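Local atomic coordinates of arginine decarboxylase, A207R protein (Paramecium bursaria Chlorella virus 1, PDB entry 2NVA), a protein that decarboxylates arginine to agmatine with the help of pyridoxal 5'-phosphate, as a two-chain enzyme of the eukaryotic ornithine decarboxylase-like family. Residues 98-101 / 102-106; 338-341 / 342-345. All coordinates share one frame; numbering follows the deposited sequence.

In the fold
Contact 1 comes first along the chain, as the last turns of helix 96-105 of the TIM barrel that binds pyridoxal phosphate; this helix connects the parallel strands 87-89 and 109-112. The chain then completes the barrel and enters the beta-rich domain, where contact 2 is a tight turn that closes the link between strands 331-337 and 344-347. The two contacts are in series, neither nested nor crossed, and lie on opposite sides of the chain's centre, their own centres about 50 Å apart. Contact 1 packs between helices 71-80 and 115-124, whereas contact 2 leads the chain into pairing with strand 262-274.

Contact 1 of 2, residues 98-101 / 102-106; sequences DLIF and AKDQG
Four consecutive i to i+4 backbone bonds of 2.8-3.0 Å join residues 98-101 to 102-105: A102 N to D98 O, K103 N to L99 O, D104 N to I100 O and Q105 N to F101 O. This is the C-terminal part of an alpha-helix on the outside of the TIM barrel. One more such bond, G106 N to A102 O, carries the pattern to G106, which with its positive phi is the first residue to leave helical geometry.

The aromatic contact lies one helical turn apart. Q105 CG stands over one face of the F101 ring, 3.7 Å from its centroid and offset toward the rim, a CH-pi contact. F101 CG is anti to its own backbone nitrogen (chi1 177°), which sets the ring beside the carbonyl carbon, reaching out from the helix to where Q105 covers it. The bend of Q105 at chi2 (-68°) then lays its amide over the CE1-CZ side of that same face, nearly parallel to the ring, the two planes only 14° apart; Q105 CD comes within 3.9 Å of F101 CE1. K75 makes a cation-pi contact with the same ring, and I74 and S71 of helix 71-80 pack against it.

On another face, I100 runs alongside D104, I100 CG2 lying 3.7 Å from D104 OD2. K103 NZ makes a long salt bridge to D104 OD1. At the start of the segment D98 OD1 is hydrogen-bonded to S71 OG, while L99 packs on K120 and I121 of helix 115-124 and A102 on F89.

The inward side thus combines the apolar packing of L99 and A102 with the D98-S71 bond, the long, weak K103-D104 pair sits on the exposed side, and the F101 ring receives both a lysine charge and an aliphatic CH.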
loop_
_atom_site.group_PDB
_atom_site.type_symbol
_atom_site.label_atom_id
_atom_site.label_comp_id
_atom_site.label_asym_id
_atom_site.label_seq_id
_atom_site.Cartn_x
_atom_site.Cartn_y
_atom_site.Cartn_z
ATOM N N ASP A 98 -2.016 24.006 0.864
ATOM C CA ASP A 98 -1.759 23.676 -0.539
ATOM C C ASP A 98 -2.346 24.738 -1.471
ATOM O O ASP A 98 -1.778 25.026 -2.531
ATOM C CB ASP A 98 -2.299 22.270 -0.902
ATOM C CG ASP A 98 -1.360 21.146 -0.469
ATOM O OD1 ASP A 98 -0.368 21.437 0.246
ATOM O OD2 ASP A 98 -1.600 19.969 -0.853
ATOM N N LEU A 99 -3.478 25.318 -1.067
ATOM C CA LEU A 99 -4.110 26.388 -1.843
ATOM C C LEU A 99 -3.269 27.655 -1.839
ATOM O O LEU A 99 -3.105 28.299 -2.871
ATOM C CB LEU A 99 -5.523 26.684 -1.317
ATOM C CG LEU A 99 -6.576 25.685 -1.825
ATOM C CD1 LEU A 99 -7.923 25.924 -1.144
ATOM C CD2 LEU A 99 -6.731 25.721 -3.355
ATOM N N ILE A 100 -2.742 28.004 -0.668
ATOM C CA ILE A 100 -1.852 29.168 -0.522
ATOM C C ILE A 100 -0.602 28.971 -1.375
ATOM O O ILE A 100 -0.174 29.900 -2.066
ATOM C CB ILE A 100 -1.477 29.419 0.950
ATOM C CG1 ILE A 100 -2.739 29.764 1.756
ATOM C CG2 ILE A 100 -0.435 30.547 1.072
ATOM C CD1 ILE A 100 -2.561 29.638 3.265
ATOM N N PHE A 101 -0.038 27.765 -1.327
ATOM C CA PHE A 101 1.112 27.402 -2.153
ATOM C C PHE A 101 0.792 27.502 -3.656
ATOM O O PHE A 101 1.568 28.098 -4.418
ATOM C CB PHE A 101 1.603 25.991 -1.794
ATOM C CG PHE A 101 2.752 25.513 -2.646
ATOM C CD1 PHE A 101 4.051 25.979 -2.417
ATOM C CD2 PHE A 101 2.539 24.596 -3.675
ATOM C CE1 PHE A 101 5.121 25.545 -3.209
ATOM C CE2 PHE A 101 3.592 24.154 -4.471
ATOM C CZ PHE A 101 4.890 24.628 -4.234
ATOM N N ALA A 102 -0.340 26.927 -4.076
ATOM C CA ALA A 102 -0.775 27.016 -5.472
ATOM C C ALA A 102 -0.915 28.466 -5.936
ATOM O O ALA A 102 -0.457 28.824 -7.025
ATOM C CB ALA A 102 -2.096 26.274 -5.666
ATOM N N LYS A 103 -1.560 29.291 -5.111
ATOM C CA LYS A 103 -1.755 30.706 -5.440
ATOM C C LYS A 103 -0.405 31.380 -5.632
ATOM O O LYS A 103 -0.198 32.127 -6.588
ATOM C CB LYS A 103 -2.571 31.416 -4.338
ATOM C CG LYS A 103 -2.894 32.883 -4.639
ATOM C CD LYS A 103 -3.080 33.682 -3.363
ATOM C CE LYS A 103 -1.869 33.476 -2.414
ATOM N NZ LYS A 103 -1.635 34.679 -1.536
ATOM N N ASP A 104 0.512 31.102 -4.709
ATOM C CA ASP A 104 1.827 31.715 -4.753
ATOM C C ASP A 104 2.607 31.322 -5.998
ATOM O O ASP A 104 3.222 32.169 -6.650
ATOM C CB ASP A 104 2.606 31.369 -3.495
ATOM C CG ASP A 104 2.128 32.162 -2.283
ATOM O OD1 ASP A 104 1.616 33.292 -2.459
ATOM O OD2 ASP A 104 2.284 31.665 -1.137
ATOM N N GLN A 105 2.577 30.040 -6.337
ATOM C CA GLN A 105 3.365 29.556 -7.472
ATOM C C GLN A 105 2.750 29.897 -8.820
ATOM O O GLN A 105 3.459 29.983 -9.819
ATOM C CB GLN A 105 3.592 28.046 -7.361
ATOM C CG GLN A 105 4.356 27.633 -6.106
ATOM C CD GLN A 105 5.789 28.113 -6.129
ATOM O OE1 GLN A 105 6.529 27.859 -7.088
ATOM N NE2 GLN A 105 6.191 28.835 -5.091
ATOM N N GLY A 106 1.434 30.081 -8.866
ATOM C CA GLY A 106 0.779 30.349 -10.150
ATOM C C GLY A 106 -0.097 29.220 -10.663
ATOM O O GLY A 106 -0.503 29.220 -11.828
#

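Contact 2 of 2, residues 338-341 / 342-345; sequences ELHI and GDWV
H340 to D343 form a type II beta turn, closed by the bond from D343 N to H340 O (2.9 Å), with I341 and G342 at its two corners. G342, a glycine, takes the positive phi that the third position of a type II turn calls for. The turn leads the chain into strand 344-347 of the beta-rich domain.

A second bond runs back across the turn: H340 N donates to D343 OD2 at 2.7 Å. The carboxylate oxygen is met on its anti side, with the donor 26° out of the carboxylate plane. D343 CG lies beside its own backbone nitrogen (chi1 -89°), a torsion that carries the carboxylate back toward the chain entering the turn. H340 thus holds D343 at two points, its N-H on the side chain and its C=O on the backbone N-H. R306 NH2 adds a salt bridge to the same OD2, so this oxygen has both a backbone and a charged partner, which would probably favour the ionised carboxylate.

The imidazole of H340 runs alongside the carboxylate of D343, the planes turned 50° apart. L339 also borders the acid, through its CA and CB. Around the turn, G342 and D343 make backbone hydrogen bonds with V268 of strand 262-274, and I341 packs on K120 of the second subunit. H340 CB also lies 3.7 Å from D343 OD2, the oxygen that accepts the N-H of H340.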
loop_
_atom_site.group_PDB
_atom_site.type_symbol
_atom_site.label_atom_id
_atom_site.label_comp_id
_atom_site.label_asym_id
_atom_site.label_seq_id
_atom_site.Cartn_x
_atom_site.Cartn_y
_atom_site.Cartn_z
ATOM N N GLU A 338 8.514 -24.574 -16.210
ATOM C CA GLU A 338 9.113 -24.647 -14.888
ATOM C C GLU A 338 10.181 -23.560 -14.711
ATOM O O GLU A 338 11.014 -23.344 -15.600
ATOM C CB GLU A 338 9.726 -26.026 -14.614
ATOM C CG GLU A 338 10.210 -26.149 -13.175
ATOM C CD GLU A 338 10.689 -27.538 -12.812
ATOM O OE1 GLU A 338 10.585 -28.475 -13.650
ATOM O OE2 GLU A 338 11.168 -27.699 -11.670
ATOM N N LEU A 339 10.146 -22.873 -13.570
ATOM C CA LEU A 339 11.139 -21.837 -13.278
ATOM C C LEU A 339 12.112 -22.345 -12.204
ATOM O O LEU A 339 11.812 -23.317 -11.501
ATOM C CB LEU A 339 10.448 -20.565 -12.783
ATOM C CG LEU A 339 9.341 -19.957 -13.644
ATOM C CD1 LEU A 339 8.642 -18.824 -12.897
ATOM C CD2 LEU A 339 9.912 -19.454 -14.942
ATOM N N HIS A 340 13.255 -21.676 -12.079
ATOM C CA HIS A 340 14.278 -22.042 -11.108
ATOM C C HIS A 340 14.753 -20.821 -10.345
ATOM O O HIS A 340 14.718 -19.705 -10.874
ATOM C CB HIS A 340 15.444 -22.721 -11.823
ATOM C CG HIS A 340 15.032 -23.968 -12.534
ATOM N ND1 HIS A 340 14.786 -24.007 -13.885
ATOM C CD2 HIS A 340 14.717 -25.192 -12.057
ATOM C CE1 HIS A 340 14.390 -25.220 -14.222
ATOM N NE2 HIS A 340 14.348 -25.959 -13.131
ATOM N N ILE A 341 15.181 -21.026 -9.096
ATOM C CA ILE A 341 15.733 -19.917 -8.325
ATOM C C ILE A 341 16.849 -19.255 -9.140
ATOM O O ILE A 341 17.748 -19.939 -9.620
ATOM C CB ILE A 341 16.210 -20.363 -6.923
ATOM C CG1 ILE A 341 14.995 -20.802 -6.089
ATOM C CG2 ILE A 341 16.982 -19.252 -6.235
ATOM C CD1 ILE A 341 15.342 -21.450 -4.738
ATOM N N GLY A 342 16.762 -17.933 -9.309
ATOM C CA GLY A 342 17.715 -17.202 -10.160
ATOM C C GLY A 342 17.190 -16.783 -11.530
ATOM O O GLY A 342 17.747 -15.869 -12.140
ATOM N N ASP A 343 16.124 -17.433 -12.009
ATOM C CA ASP A 343 15.453 -17.028 -13.261
ATOM C C ASP A 343 14.898 -15.620 -13.122
ATOM O O ASP A 343 14.349 -15.264 -12.073
ATOM C CB ASP A 343 14.263 -17.940 -13.583
ATOM C CG ASP A 343 14.649 -19.151 -14.425
ATOM O OD1 ASP A 343 15.507 -18.997 -15.327
ATOM O OD2 ASP A 343 14.067 -20.237 -14.222
ATOM N N TRP A 344 15.018 -14.833 -14.184
ATOM C CA TRP A 344 14.366 -13.534 -14.217
ATOM C C TRP A 344 13.160 -13.617 -15.126
ATOM O O TRP A 344 13.164 -14.342 -16.144
ATOM C CB TRP A 344 15.334 -12.461 -14.744
ATOM C CG TRP A 344 16.399 -12.045 -13.761
ATOM C CD1 TRP A 344 17.635 -12.618 -13.580
ATOM C CD2 TRP A 344 16.331 -10.947 -12.855
ATOM N NE1 TRP A 344 18.336 -11.943 -12.602
ATOM C CE2 TRP A 344 17.549 -10.919 -12.133
ATOM C CE3 TRP A 344 15.346 -9.988 -12.567
ATOM C CZ2 TRP A 344 17.810 -9.952 -11.146
ATOM C CZ3 TRP A 344 15.611 -9.034 -11.589
ATOM C CH2 TRP A 344 16.827 -9.026 -10.888
ATOM N N VAL A 345 12.130 -12.866 -14.770
ATOM C CA VAL A 345 10.976 -12.689 -15.642
ATOM C C VAL A 345 10.694 -11.198 -15.735
ATOM O O VAL A 345 11.209 -10.428 -14.924
ATOM C CB VAL A 345 9.709 -13.439 -15.117
ATOM C CG1 VAL A 345 10.013 -14.937 -14.908
ATOM C CG2 VAL A 345 9.196 -12.827 -13.809
#